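Long-range contacts in benzoate transport porin BenP (Acinetobacter baumannii AB307-0294, PDB 5DL8), which probably forms a water-filled channel across the outer membrane for uptake of small solutes such as benzoate: residues A[45-49]-A[92-98]; A[49-53]-A[84-89]; A[31-37]-A[146-150]. All blocks are in the same frame, centred on the assembly; numbering follows the deposited sequence.

Overall arrangement
All three contacts lie on early strands of one antiparallel beta-barrel, on the same side of the chain's centre. Contact 2 pairs neighbouring strands 47-65 and 72-87. Contact 1 continues from the same strand 47-65 to the loop 92-98, so the two share Ser49, with centres about 13 Å apart. Contact 3, whose centre is about 8 Å from that of contact 2 and about 12 Å from that of contact 1, brings loop 146-150 onto the preceding strand 25-39, which hydrogen-bonds to strand 47-65 through Ile35 and Ser49. The 31-150 span closed by contact 3 contains contacts 1 and 2. Together they join barrel wall, calcium site and inward-folded loop, consistent with a constricted porin channel.

Contact 1: A[45-49]-A[92-98]; sequences KDTGS and KHVADTV. With CA (calcium ion), chain G.
At the start of barrel strand 47-65, where residues 45-49 lead out of the turn after strand 25-39 and Asp46 supplies a calcium ligand, this segment runs alongside the irregular loop 92-98. Gly48 lies nearest Asp96, with CA atoms 4.6 Å apart, and takes backbone angles of 139°/-172° at which a CB would collide with the preceding carbonyl oxygen. Asp96 (chi1 p, chi2 near 0°) points toward the strand and forms an Asx turn: its OD1 accepts from Val98 N at 2.8 Å, while its OD2 receives Ser49 OG (chi1 p) at 2.7 Å. Thr47, also p, sets its CG2 3.8 Å from Val94 CG1 and 3.4 Å from Ala95 O; Val94 is again p. Lys92 (m, t, chi3 -141°, m) reaches across the backbone of the strand, with CD 3.5 Å from Asp46 O and CE 3.0 Å from Gly48 O. Two waters fill the gaps. One links Thr47 OG1 (3.0 Å) to Asp96 O (2.7 Å), and the other accepts from Gly48 N at 2.8 Å and donates to Val94 O at 2.9 Å. The contact therefore fastens a loop to the strand beside a metal site completed by Asp38, Phe39 and four waters. Asp46 (chi1 m) turns its carboxylate away from the loop and chelates the calcium through OD1 at 2.4 Å and OD2 at 2.9 Å.

Contact 2: A[49-53]-A[84-89]; sequences SWSQA and YAVRLS
Strand segments 49-53 and 84-87, neighbours in the porin beta-barrel, pair antiparallel, their axes approaching to 4.5 Å at 147°. Ser51-Arg87 and Ala53-Ala85 are non-hydrogen-bonded pairs with CA separations of 4.5 and 3.9 Å; Gln52-Val86 between them is hydrogen-bonded, with Gln52 N to Val86 O at 3.0 Å and Val86 N to Gln52 O at 2.8 Å. Beyond Arg87 the ladder is irregular: Trp50 O accepts from Leu88 N at 2.8 Å and weakly from Ser89 N at 3.4 Å, and with Leu88 at -107°/-31° this fits a classic beta bulge. Trp50 N donates to Ser89 OG (chi1 p) at 3.3 Å. Among side chains, Ala53 CB and Ala85 CB touch at 3.9 Å on the face shared with Ser51 and Arg87, where Gln147 bonds Ser51. The other face carries Gln52 and Val86; Trp50 NE1 and Gln52 OE1 bond Asn32. Over the Trp50 ring (chi1 t), Leu88 (m, t) makes a CH-pi contact, CD1 lying 3.3 Å from the six-membered centroid.

Contact 3: A[31-37]-A[146-150]; sequences KNAYINR and RQLLT
Gln147 and Lys31 exchange hydrogen bonds where an irregular loop, probably the inward-folded constricting third loop known from OprD-type barrels, meets the inner face of strand 25-39. Gln147 NE2 donates to Lys31 O at 3.2 Å, and Lys31 NZ donates back to Gln147 O at 3.2 Å and weakly to Arg146 O at 3.4 Å. A water bridges Lys31 and Arg146, accepting from Lys31 NZ at 2.7 Å and donating to Arg146 O at 3.1 Å. The Lys31 chain (t, t, m, t) reaches out from the strand, and Gln147 (t, p, chi3 -78°) turns its amide back to it; that amide also bonds Ser51 of the adjoining strand. The loop backbone is irregular, with Arg146 at -126°/-109° and Gln147 at -110°/-96°, whereas residues 31-37 are regularly extended. Alternation along the strand directs Lys31, Ala33, Ile35 and Arg37 toward the loop. Ala33 CA lies 6.4 Å from Gln147 CA, and Ala33 CB 3.7 Å from Gln147 NE2; farther along, Ile35 CD1 (chi1 m) packs on Arg146 CD at 4.1 Å. The cluster of Arg37, Arg146, Arg178 and Arg398 is consistent with the basic ladder described for OprD-family channels. A salt bridge from Arg37 to Glu396 offsets the approach of like charges, Arg37 NH2 standing 4.1 Å from Arg146 NH2.

Contact 1: A[45-49]-A[92-98]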
ATOM      1  N   LYS A  45     -18.562 -15.585 -11.205  1.00 45.38           N
ATOM      2  CA  LYS A  45     -18.226 -14.606 -12.209  1.00 47.21           C
ATOM      3  C   LYS A  45     -16.859 -13.965 -12.151  1.00 43.61           C
ATOM      4  O   LYS A  45     -16.479 -13.327 -11.152  1.00 43.93           O
ATOM      5  CB  LYS A  45     -19.251 -13.486 -12.174  1.00 52.72           C
ATOM      6  CG  LYS A  45     -19.432 -12.742 -13.520  1.00 55.05           C
ATOM      7  CD  LYS A  45     -20.637 -11.795 -13.527  1.00 57.34           C
ATOM      8  CE  LYS A  45     -21.821 -12.397 -12.754  1.00 59.95           C
ATOM      9  NZ  LYS A  45     -23.083 -11.575 -12.786  1.00 61.39           N
ATOM     10  N   ASP A  46     -16.169 -14.062 -13.290  1.00 41.93           N
ATOM     11  CA  ASP A  46     -14.820 -13.517 -13.517  1.00 38.64           C
ATOM     12  C   ASP A  46     -14.843 -11.985 -13.443  1.00 35.43           C
ATOM     13  O   ASP A  46     -15.810 -11.387 -13.832  1.00 34.46           O
ATOM     14  CB  ASP A  46     -14.305 -14.000 -14.859  1.00 38.96           C
ATOM     15  CG  ASP A  46     -13.967 -15.511 -14.867  1.00 41.45           C
ATOM     16  OD1 ASP A  46     -14.005 -16.267 -13.799  1.00 41.20           O
ATOM     17  OD2 ASP A  46     -13.555 -15.946 -15.955  1.00 42.74           O
ATOM     18  N   THR A  47     -13.833 -11.349 -12.821  1.00 31.84           N
ATOM     19  CA  THR A  47     -13.837  -9.911 -12.749  1.00 29.29           C
ATOM     20  C   THR A  47     -12.597  -9.335 -13.387  1.00 29.07           C
ATOM     21  O   THR A  47     -11.592 -10.033 -13.678  1.00 28.14           O
ATOM     22  CB  THR A  47     -13.853  -9.496 -11.287  1.00 29.02           C
ATOM     23  OG1 THR A  47     -12.576  -9.833 -10.680  1.00 28.05           O
ATOM     24  CG2 THR A  47     -15.033 -10.171 -10.540  1.00 29.41           C
ATOM     25  N   GLY A  48     -12.653  -8.024 -13.532  1.00 28.43           N
ATOM     26  CA  GLY A  48     -11.557  -7.212 -13.966  1.00 26.55           C
ATOM     27  C   GLY A  48     -12.011  -6.125 -14.950  1.00 25.55           C
ATOM     28  O   GLY A  48     -13.202  -5.953 -15.150  1.00 24.25           O
ATOM     29  N   SER A  49     -11.009  -5.427 -15.539  1.00 25.03           N
ATOM     30  CA  SER A  49     -11.143  -4.450 -16.626  1.00 25.70           C
ATOM     31  C   SER A  49      -9.763  -4.222 -17.342  1.00 26.87           C
ATOM     32  O   SER A  49      -8.656  -4.669 -16.861  1.00 25.71           O
ATOM     33  CB  SER A  49     -11.577  -3.102 -16.028  1.00 25.55           C
ATOM     34  OG  SER A  49     -10.652  -2.697 -14.983  1.00 22.73           O
ATOM     35  N   LYS A  92     -18.612  -5.808 -17.496  1.00 28.31           N
ATOM     36  CA  LYS A  92     -18.902  -7.157 -16.910  1.00 29.11           C
ATOM     37  C   LYS A  92     -20.058  -7.112 -15.928  1.00 27.89           C
ATOM     38  O   LYS A  92     -20.535  -8.153 -15.455  1.00 26.33           O
ATOM     39  CB  LYS A  92     -17.663  -7.687 -16.134  1.00 30.16           C
ATOM     40  CG  LYS A  92     -16.485  -8.097 -17.035  1.00 31.34           C
ATOM     41  CD  LYS A  92     -15.410  -8.778 -16.200  1.00 33.46           C
ATOM     42  CE  LYS A  92     -14.024  -8.392 -16.645  1.00 35.72           C
ATOM     43  NZ  LYS A  92     -13.785  -8.760 -18.012  1.00 37.28           N
ATOM     44  N   HIS A  93     -20.476  -5.903 -15.566  1.00 27.26           N
ATOM     45  CA  HIS A  93     -21.565  -5.780 -14.601  1.00 28.06           C
ATOM     46  C   HIS A  93     -21.292  -6.472 -13.250  1.00 28.02           C
ATOM     47  O   HIS A  93     -22.211  -6.904 -12.553  1.00 30.05           O
ATOM     48  CB  HIS A  93     -22.906  -6.276 -15.206  1.00 29.17           C
ATOM     49  CG  HIS A  93     -23.307  -5.518 -16.427  1.00 29.93           C
ATOM     50  ND1 HIS A  93     -24.162  -4.453 -16.375  1.00 31.81           N
ATOM     51  CD2 HIS A  93     -22.914  -5.616 -17.716  1.00 30.81           C
ATOM     52  CE1 HIS A  93     -24.346  -3.977 -17.599  1.00 32.08           C
ATOM     53  NE2 HIS A  93     -23.584  -4.649 -18.425  1.00 31.16           N
ATOM     54  N   VAL A  94     -20.037  -6.479 -12.842  1.00 27.38           N
ATOM     55  CA  VAL A  94     -19.614  -6.920 -11.531  1.00 28.32           C
ATOM     56  C   VAL A  94     -18.406  -6.098 -11.140  1.00 27.79           C
ATOM     57  O   VAL A  94     -17.620  -5.721 -11.990  1.00 27.25           O
ATOM     58  CB  VAL A  94     -19.280  -8.471 -11.531  1.00 29.62           C
ATOM     59  CG1 VAL A  94     -18.043  -8.798 -12.316  1.00 29.64           C
ATOM     60  CG2 VAL A  94     -19.068  -9.064 -10.128  1.00 29.02           C
ATOM     61  N   ALA A  95     -18.223  -5.900  -9.813  1.00 29.14           N
ATOM     62  CA  ALA A  95     -17.109  -5.197  -9.280  1.00 28.20           C
ATOM     63  C   ALA A  95     -15.809  -5.849  -9.630  1.00 26.60           C
ATOM     64  O   ALA A  95     -15.668  -6.974  -9.579  1.00 27.83           O
ATOM     65  CB  ALA A  95     -17.228  -5.034  -7.781  1.00 28.88           C
ATOM     66  N   ASP A  96     -14.842  -5.050  -9.945  1.00 28.01           N
ATOM     67  CA  ASP A  96     -13.441  -5.467 -10.121  1.00 26.74           C
ATOM     68  C   ASP A  96     -12.435  -5.027  -9.062  1.00 25.62           C
ATOM     69  O   ASP A  96     -11.307  -5.512  -9.056  1.00 24.65           O
ATOM     70  CB  ASP A  96     -12.964  -5.101 -11.613  1.00 27.12           C
ATOM     71  CG  ASP A  96     -12.833  -3.611 -11.876  1.00 27.31           C
ATOM     72  OD1 ASP A  96     -13.103  -2.736 -10.973  1.00 25.11           O
ATOM     73  OD2 ASP A  96     -12.379  -3.340 -13.012  1.00 26.52           O
ATOM     74  N   THR A  97     -12.806  -4.057  -8.256  1.00 25.29           N
ATOM     75  CA  THR A  97     -11.877  -3.431  -7.291  1.00 26.33           C
ATOM     76  C   THR A  97     -10.818  -2.573  -7.869  1.00 25.15           C
ATOM     77  O   THR A  97      -9.848  -2.216  -7.096  1.00 22.68           O
ATOM     78  CB  THR A  97     -11.153  -4.422  -6.245  1.00 26.88           C
ATOM     79  OG1 THR A  97     -10.028  -4.973  -6.901  1.00 26.68           O
ATOM     80  CG2 THR A  97     -12.108  -5.598  -5.705  1.00 27.91           C
ATOM     81  N   VAL A  98     -11.006  -2.187  -9.155  1.00 23.91           N
ATOM     82  CA  VAL A  98     -10.070  -1.347  -9.893  1.00 23.01           C
ATOM     83  C   VAL A  98     -10.670  -0.021 -10.180  1.00 22.29           C
ATOM     84  O   VAL A  98     -10.014   1.053 -10.012  1.00 20.99           O
ATOM     85  CB  VAL A  98      -9.617  -1.983 -11.257  1.00 24.52           C
ATOM     86  CG1 VAL A  98      -8.524  -1.127 -11.886  1.00 23.32           C
ATOM     87  CG2 VAL A  98      -9.045  -3.374 -10.981  1.00 25.69           C
TER
HETATM   88 CA    CA G 405     -13.834 -18.481 -14.593  1.00 43.22          CA
HETATM   89  O   HOH W   1     -10.553  -7.570 -10.635  1.00 22.41           O
HETATM   90  O   HOH W   2     -15.194  -6.795 -13.188  1.00 24.30           O
HETATM   91  O   HOH W   3     -12.862 -19.508 -16.441  1.00 45.89           O
HETATM   92  O   HOH W   4     -14.269 -20.757 -14.697  1.00 32.58           O
HETATM   93  O   HOH W   5     -15.679 -18.636 -13.095  1.00 37.97           O
HETATM   94  O   HOH W   6     -15.957 -18.609 -15.948  1.00 37.60           O

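Contact 2: A[49-53]-A[84-89]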
ATOM      1  N   SER A  49     -11.009  -5.427 -15.539  1.00 25.03           N
ATOM      2  CA  SER A  49     -11.143  -4.450 -16.626  1.00 25.70           C
ATOM      3  C   SER A  49      -9.763  -4.222 -17.342  1.00 26.87           C
ATOM      4  O   SER A  49      -8.656  -4.669 -16.861  1.00 25.71           O
ATOM      5  CB  SER A  49     -11.577  -3.102 -16.028  1.00 25.55           C
ATOM      6  OG  SER A  49     -10.652  -2.697 -14.983  1.00 22.73           O
ATOM      7  N   TRP A  50      -9.906  -3.456 -18.418  1.00 27.66           N
ATOM      8  CA  TRP A  50      -8.891  -2.922 -19.272  1.00 29.17           C
ATOM      9  C   TRP A  50      -9.210  -1.467 -19.229  1.00 27.69           C
ATOM     10  O   TRP A  50     -10.360  -1.041 -19.569  1.00 28.25           O
ATOM     11  CB  TRP A  50      -9.018  -3.437 -20.778  1.00 33.19           C
ATOM     12  CG  TRP A  50      -7.833  -3.081 -21.622  1.00 36.62           C
ATOM     13  CD1 TRP A  50      -6.519  -2.983 -21.186  1.00 36.90           C
ATOM     14  CD2 TRP A  50      -7.830  -2.703 -22.986  1.00 38.91           C
ATOM     15  NE1 TRP A  50      -5.723  -2.598 -22.203  1.00 38.76           N
ATOM     16  CE2 TRP A  50      -6.497  -2.412 -23.324  1.00 40.66           C
ATOM     17  CE3 TRP A  50      -8.829  -2.589 -23.963  1.00 43.89           C
ATOM     18  CZ2 TRP A  50      -6.108  -2.039 -24.594  1.00 42.86           C
ATOM     19  CZ3 TRP A  50      -8.479  -2.155 -25.259  1.00 46.31           C
ATOM     20  CH2 TRP A  50      -7.094  -1.874 -25.555  1.00 47.67           C
ATOM     21  N   SER A  51      -8.186  -0.696 -18.878  1.00 25.33           N
ATOM     22  CA  SER A  51      -8.322   0.762 -18.805  1.00 24.79           C
ATOM     23  C   SER A  51      -7.069   1.499 -19.235  1.00 23.32           C
ATOM     24  O   SER A  51      -5.963   0.908 -19.138  1.00 22.80           O
ATOM     25  CB  SER A  51      -8.794   1.198 -17.408  1.00 23.29           C
ATOM     26  OG  SER A  51      -7.932   0.767 -16.395  1.00 22.97           O
ATOM     27  N   GLN A  52      -7.275   2.745 -19.701  1.00 24.14           N
ATOM     28  CA  GLN A  52      -6.174   3.688 -20.002  1.00 26.90           C
ATOM     29  C   GLN A  52      -6.336   4.920 -19.145  1.00 26.78           C
ATOM     30  O   GLN A  52      -7.467   5.436 -19.065  1.00 26.48           O
ATOM     31  CB  GLN A  52      -6.159   4.125 -21.466  1.00 30.01           C
ATOM     32  CG  GLN A  52      -5.101   5.119 -21.829  1.00 32.88           C
ATOM     33  CD  GLN A  52      -3.700   4.481 -21.712  1.00 34.05           C
ATOM     34  OE1 GLN A  52      -3.440   3.396 -22.254  1.00 36.82           O
ATOM     35  NE2 GLN A  52      -2.814   5.128 -20.995  1.00 34.30           N
ATOM     36  N   ALA A  53      -5.217   5.351 -18.508  1.00 25.54           N
ATOM     37  CA  ALA A  53      -5.210   6.494 -17.596  1.00 25.36           C
ATOM     38  C   ALA A  53      -4.109   7.481 -17.973  1.00 25.81           C
ATOM     39  O   ALA A  53      -3.113   7.102 -18.609  1.00 26.12           O
ATOM     40  CB  ALA A  53      -4.994   6.035 -16.143  1.00 23.81           C
ATOM     41  N   TYR A  84      -7.003  10.475 -14.182  1.00 28.90           N
ATOM     42  CA  TYR A  84      -8.161  10.206 -15.022  1.00 28.93           C
ATOM     43  C   TYR A  84      -7.960   8.926 -15.755  1.00 28.01           C
ATOM     44  O   TYR A  84      -6.921   8.772 -16.407  1.00 27.64           O
ATOM     45  CB  TYR A  84      -8.326  11.306 -16.026  1.00 30.55           C
ATOM     46  CG  TYR A  84      -9.479  11.079 -16.933  1.00 33.43           C
ATOM     47  CD1 TYR A  84     -10.806  11.050 -16.411  1.00 34.97           C
ATOM     48  CD2 TYR A  84      -9.298  10.904 -18.327  1.00 36.42           C
ATOM     49  CE1 TYR A  84     -11.902  10.866 -17.239  1.00 36.49           C
ATOM     50  CE2 TYR A  84     -10.410  10.738 -19.162  1.00 37.92           C
ATOM     51  CZ  TYR A  84     -11.699  10.739 -18.605  1.00 37.48           C
ATOM     52  OH  TYR A  84     -12.777  10.442 -19.377  1.00 39.52           O
ATOM     53  N   ALA A  85      -8.946   8.013 -15.660  1.00 25.88           N
ATOM     54  CA  ALA A  85      -8.923   6.746 -16.374  1.00 24.96           C
ATOM     55  C   ALA A  85     -10.253   6.527 -17.164  1.00 27.79           C
ATOM     56  O   ALA A  85     -11.332   6.864 -16.695  1.00 26.73           O
ATOM     57  CB  ALA A  85      -8.764   5.611 -15.430  1.00 23.60           C
ATOM     58  N   VAL A  86     -10.125   5.940 -18.364  1.00 29.01           N
ATOM     59  CA  VAL A  86     -11.241   5.451 -19.163  1.00 29.69           C
ATOM     60  C   VAL A  86     -11.276   3.942 -19.245  1.00 27.33           C
ATOM     61  O   VAL A  86     -10.233   3.319 -19.535  1.00 25.43           O
ATOM     62  CB  VAL A  86     -11.095   5.975 -20.597  1.00 33.04           C
ATOM     63  CG1 VAL A  86     -12.213   5.474 -21.530  1.00 34.91           C
ATOM     64  CG2 VAL A  86     -11.249   7.473 -20.534  1.00 35.67           C
ATOM     65  N   ARG A  87     -12.456   3.348 -18.972  1.00 25.61           N
ATOM     66  CA  ARG A  87     -12.635   1.928 -19.228  1.00 25.22           C
ATOM     67  C   ARG A  87     -12.651   1.598 -20.744  1.00 27.25           C
ATOM     68  O   ARG A  87     -13.386   2.177 -21.509  1.00 29.10           O
ATOM     69  CB  ARG A  87     -13.925   1.389 -18.632  1.00 24.60           C
ATOM     70  CG  ARG A  87     -14.032  -0.119 -18.813  1.00 24.36           C
ATOM     71  CD  ARG A  87     -15.019  -0.802 -17.832  1.00 25.29           C
ATOM     72  NE  ARG A  87     -16.258  -0.154 -17.718  1.00 25.19           N
ATOM     73  CZ  ARG A  87     -17.244  -0.179 -18.678  1.00 27.17           C
ATOM     74  NH1 ARG A  87     -17.132  -0.853 -19.829  1.00 28.32           N
ATOM     75  NH2 ARG A  87     -18.385   0.483 -18.481  1.00 26.05           N
ATOM     76  N   LEU A  88     -11.903   0.606 -21.163  1.00 28.88           N
ATOM     77  CA  LEU A  88     -11.919   0.167 -22.558  1.00 30.43           C
ATOM     78  C   LEU A  88     -12.605  -1.140 -22.830  1.00 28.27           C
ATOM     79  O   LEU A  88     -13.029  -1.381 -23.986  1.00 29.18           O
ATOM     80  CB  LEU A  88     -10.445   0.009 -23.076  1.00 32.23           C
ATOM     81  CG  LEU A  88      -9.480   1.202 -22.975  1.00 34.71           C
ATOM     82  CD1 LEU A  88      -7.992   0.762 -23.159  1.00 35.90           C
ATOM     83  CD2 LEU A  88      -9.856   2.249 -24.013  1.00 36.35           C
ATOM     84  N   SER A  89     -12.570  -2.045 -21.879  1.00 26.43           N
ATOM     85  CA  SER A  89     -13.186  -3.329 -22.037  1.00 25.72           C
ATOM     86  C   SER A  89     -14.710  -3.128 -21.894  1.00 27.25           C
ATOM     87  O   SER A  89     -15.204  -2.095 -21.439  1.00 26.69           O
ATOM     88  CB  SER A  89     -12.705  -4.306 -20.945  1.00 25.39           C
ATOM     89  OG  SER A  89     -12.923  -3.764 -19.678  1.00 25.07           O
TER

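Contact 3: A[31-37]-A[146-150]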
ATOM      1  N   LYS A  31      -0.858   4.978 -17.744  1.00 26.39           N
ATOM      2  CA  LYS A  31      -1.049   3.588 -17.410  1.00 27.57           C
ATOM      3  C   LYS A  31      -2.172   2.902 -18.280  1.00 27.09           C
ATOM      4  O   LYS A  31      -3.394   3.214 -18.155  1.00 28.07           O
ATOM      5  CB  LYS A  31      -1.466   3.503 -15.929  1.00 26.90           C
ATOM      6  CG  LYS A  31      -1.330   2.045 -15.412  1.00 29.24           C
ATOM      7  CD  LYS A  31      -1.683   1.863 -13.929  1.00 30.55           C
ATOM      8  CE  LYS A  31      -0.482   2.237 -13.040  1.00 33.58           C
ATOM      9  NZ  LYS A  31      -0.911   2.165 -11.557  1.00 36.42           N
ATOM     10  N   ASN A  32      -1.773   1.881 -18.979  1.00 26.98           N
ATOM     11  CA  ASN A  32      -2.641   0.971 -19.690  1.00 27.63           C
ATOM     12  C   ASN A  32      -2.639  -0.254 -18.815  1.00 26.59           C
ATOM     13  O   ASN A  32      -1.612  -0.928 -18.715  1.00 25.45           O
ATOM     14  CB  ASN A  32      -2.047   0.602 -21.050  1.00 30.16           C
ATOM     15  CG  ASN A  32      -3.027  -0.214 -21.985  1.00 32.32           C
ATOM     16  OD1 ASN A  32      -3.243  -1.427 -21.858  1.00 31.21           O
ATOM     17  ND2 ASN A  32      -3.551   0.474 -22.979  1.00 35.61           N
ATOM     18  N   ALA A  33      -3.801  -0.590 -18.263  1.00 25.35           N
ATOM     19  CA  ALA A  33      -3.904  -1.639 -17.228  1.00 23.91           C
ATOM     20  C   ALA A  33      -4.918  -2.676 -17.620  1.00 24.36           C
ATOM     21  O   ALA A  33      -6.094  -2.344 -17.804  1.00 24.03           O
ATOM     22  CB  ALA A  33      -4.346  -1.019 -15.859  1.00 23.32           C
ATOM     23  N   TYR A  34      -4.495  -3.931 -17.683  1.00 24.80           N
ATOM     24  CA  TYR A  34      -5.391  -5.068 -17.824  1.00 25.32           C
ATOM     25  C   TYR A  34      -5.326  -5.942 -16.558  1.00 25.93           C
ATOM     26  O   TYR A  34      -4.236  -6.459 -16.171  1.00 25.67           O
ATOM     27  CB  TYR A  34      -5.001  -5.869 -19.047  1.00 26.03           C
ATOM     28  CG  TYR A  34      -5.678  -7.192 -19.191  1.00 27.00           C
ATOM     29  CD1 TYR A  34      -6.952  -7.290 -19.622  1.00 27.82           C
ATOM     30  CD2 TYR A  34      -4.964  -8.376 -18.928  1.00 27.84           C
ATOM     31  CE1 TYR A  34      -7.581  -8.556 -19.719  1.00 29.31           C
ATOM     32  CE2 TYR A  34      -5.514  -9.604 -19.100  1.00 28.30           C
ATOM     33  CZ  TYR A  34      -6.839  -9.672 -19.439  1.00 28.70           C
ATOM     34  OH  TYR A  34      -7.361 -10.882 -19.499  1.00 30.15           O
ATOM     35  N   ILE A  35      -6.491  -6.088 -15.899  1.00 26.28           N
ATOM     36  CA  ILE A  35      -6.563  -6.939 -14.743  1.00 26.98           C
ATOM     37  C   ILE A  35      -7.666  -7.942 -14.973  1.00 27.63           C
ATOM     38  O   ILE A  35      -8.790  -7.565 -15.351  1.00 26.85           O
ATOM     39  CB  ILE A  35      -6.777  -6.083 -13.488  1.00 28.16           C
ATOM     40  CG1 ILE A  35      -5.465  -5.329 -13.136  1.00 30.14           C
ATOM     41  CG2 ILE A  35      -7.301  -6.960 -12.313  1.00 28.72           C
ATOM     42  CD1 ILE A  35      -5.711  -3.861 -12.877  1.00 31.31           C
ATOM     43  N   ASN A  36      -7.356  -9.219 -14.717  1.00 28.14           N
ATOM     44  CA  ASN A  36      -8.340 -10.274 -14.947  1.00 30.18           C
ATOM     45  C   ASN A  36      -8.262 -11.295 -13.845  1.00 29.60           C
ATOM     46  O   ASN A  36      -7.256 -12.002 -13.716  1.00 29.18           O
ATOM     47  CB  ASN A  36      -8.174 -10.979 -16.359  1.00 31.53           C
ATOM     48  CG  ASN A  36      -9.424 -11.686 -16.813  1.00 31.84           C
ATOM     49  OD1 ASN A  36     -10.440 -11.050 -17.158  1.00 31.88           O
ATOM     50  ND2 ASN A  36      -9.385 -12.980 -16.788  1.00 32.35           N
ATOM     51  N   ARG A  37      -9.305 -11.370 -13.022  1.00 29.70           N
ATOM     52  CA  ARG A  37      -9.395 -12.462 -12.026  1.00 30.53           C
ATOM     53  C   ARG A  37     -10.377 -13.510 -12.486  1.00 31.43           C
ATOM     54  O   ARG A  37     -11.553 -13.261 -12.573  1.00 31.26           O
ATOM     55  CB  ARG A  37      -9.771 -11.919 -10.620  1.00 30.06           C
ATOM     56  CG  ARG A  37      -9.882 -12.992  -9.507  1.00 31.54           C
ATOM     57  CD  ARG A  37      -9.978 -12.402  -8.085  1.00 32.21           C
ATOM     58  NE  ARG A  37      -8.798 -11.717  -7.678  1.00 31.78           N
ATOM     59  CZ  ARG A  37      -8.535 -11.209  -6.444  1.00 33.96           C
ATOM     60  NH1 ARG A  37      -9.413 -11.292  -5.446  1.00 33.65           N
ATOM     61  NH2 ARG A  37      -7.337 -10.598  -6.216  1.00 32.54           N
ATOM     62  N   ARG A 146      -3.316  -1.162  -8.821  1.00 28.35           N
ATOM     63  CA  ARG A 146      -4.376  -1.369  -9.831  1.00 29.17           C
ATOM     64  C   ARG A 146      -4.318  -0.267 -10.924  1.00 27.61           C
ATOM     65  O   ARG A 146      -3.332  -0.246 -11.660  1.00 29.20           O
ATOM     66  CB  ARG A 146      -5.734  -1.477  -9.121  1.00 29.34           C
ATOM     67  CG  ARG A 146      -5.921  -2.629  -8.132  1.00 28.98           C
ATOM     68  CD  ARG A 146      -5.602  -3.937  -8.747  1.00 29.78           C
ATOM     69  NE  ARG A 146      -6.207  -5.059  -8.025  1.00 32.35           N
ATOM     70  CZ  ARG A 146      -5.820  -5.557  -6.818  1.00 35.30           C
ATOM     71  NH1 ARG A 146      -4.813  -5.031  -6.084  1.00 32.66           N
ATOM     72  NH2 ARG A 146      -6.525  -6.568  -6.317  1.00 34.81           N
ATOM     73  N   GLN A 147      -5.288   0.659 -10.951  1.00 23.80           N
ATOM     74  CA  GLN A 147      -5.280   1.713 -11.903  1.00 22.73           C
ATOM     75  C   GLN A 147      -4.978   3.042 -11.233  1.00 22.26           C
ATOM     76  O   GLN A 147      -3.780   3.334 -10.976  1.00 22.00           O
ATOM     77  CB  GLN A 147      -6.578   1.693 -12.741  1.00 22.14           C
ATOM     78  CG  GLN A 147      -6.726   2.743 -13.811  1.00 22.70           C
ATOM     79  CD  GLN A 147      -5.483   2.951 -14.659  1.00 24.11           C
ATOM     80  OE1 GLN A 147      -4.538   3.613 -14.224  1.00 26.74           O
ATOM     81  NE2 GLN A 147      -5.499   2.459 -15.905  1.00 25.13           N
ATOM     82  N   LEU A 148      -5.971   3.839 -10.881  1.00 23.07           N
ATOM     83  CA  LEU A 148      -5.649   5.130 -10.138  1.00 23.72           C
ATOM     84  C   LEU A 148      -5.201   4.825  -8.646  1.00 23.38           C
ATOM     85  O   LEU A 148      -5.373   3.673  -8.165  1.00 22.26           O
ATOM     86  CB  LEU A 148      -6.767   6.146 -10.278  1.00 24.92           C
ATOM     87  CG  LEU A 148      -7.239   6.438 -11.733  1.00 26.24           C
ATOM     88  CD1 LEU A 148      -8.236   7.598 -11.763  1.00 27.75           C
ATOM     89  CD2 LEU A 148      -5.980   6.758 -12.571  1.00 27.85           C
ATOM     90  N   LEU A 149      -4.594   5.809  -7.992  1.00 24.37           N
ATOM     91  CA  LEU A 149      -3.894   5.658  -6.678  1.00 25.67           C
ATOM     92  C   LEU A 149      -4.722   6.278  -5.516  1.00 24.83           C
ATOM     93  O   LEU A 149      -5.386   7.352  -5.604  1.00 24.67           O
ATOM     94  CB  LEU A 149      -2.614   6.421  -6.727  1.00 29.20           C
ATOM     95  CG  LEU A 149      -1.329   5.850  -7.338  1.00 33.02           C
ATOM     96  CD1 LEU A 149      -1.534   4.977  -8.517  1.00 32.99           C
ATOM     97  CD2 LEU A 149      -0.272   6.906  -7.628  1.00 33.55           C
ATOM     98  N   THR A 150      -4.751   5.545  -4.427  1.00 23.96           N
ATOM     99  CA  THR A 150      -5.372   5.978  -3.151  1.00 23.03           C
ATOM    100  C   THR A 150      -4.628   7.207  -2.612  1.00 22.76           C
ATOM    101  O   THR A 150      -3.404   7.295  -2.673  1.00 23.70           O
ATOM    102  CB  THR A 150      -5.340   4.793  -2.160  1.00 23.04           C
ATOM    103  OG1 THR A 150      -5.928   3.688  -2.840  1.00 22.85           O
ATOM    104  CG2 THR A 150      -6.094   5.021  -0.772  1.00 22.21           C
TER
HETATM  105  O   HOH W   7      -0.268  -0.455 -11.328  1.00 26.86           O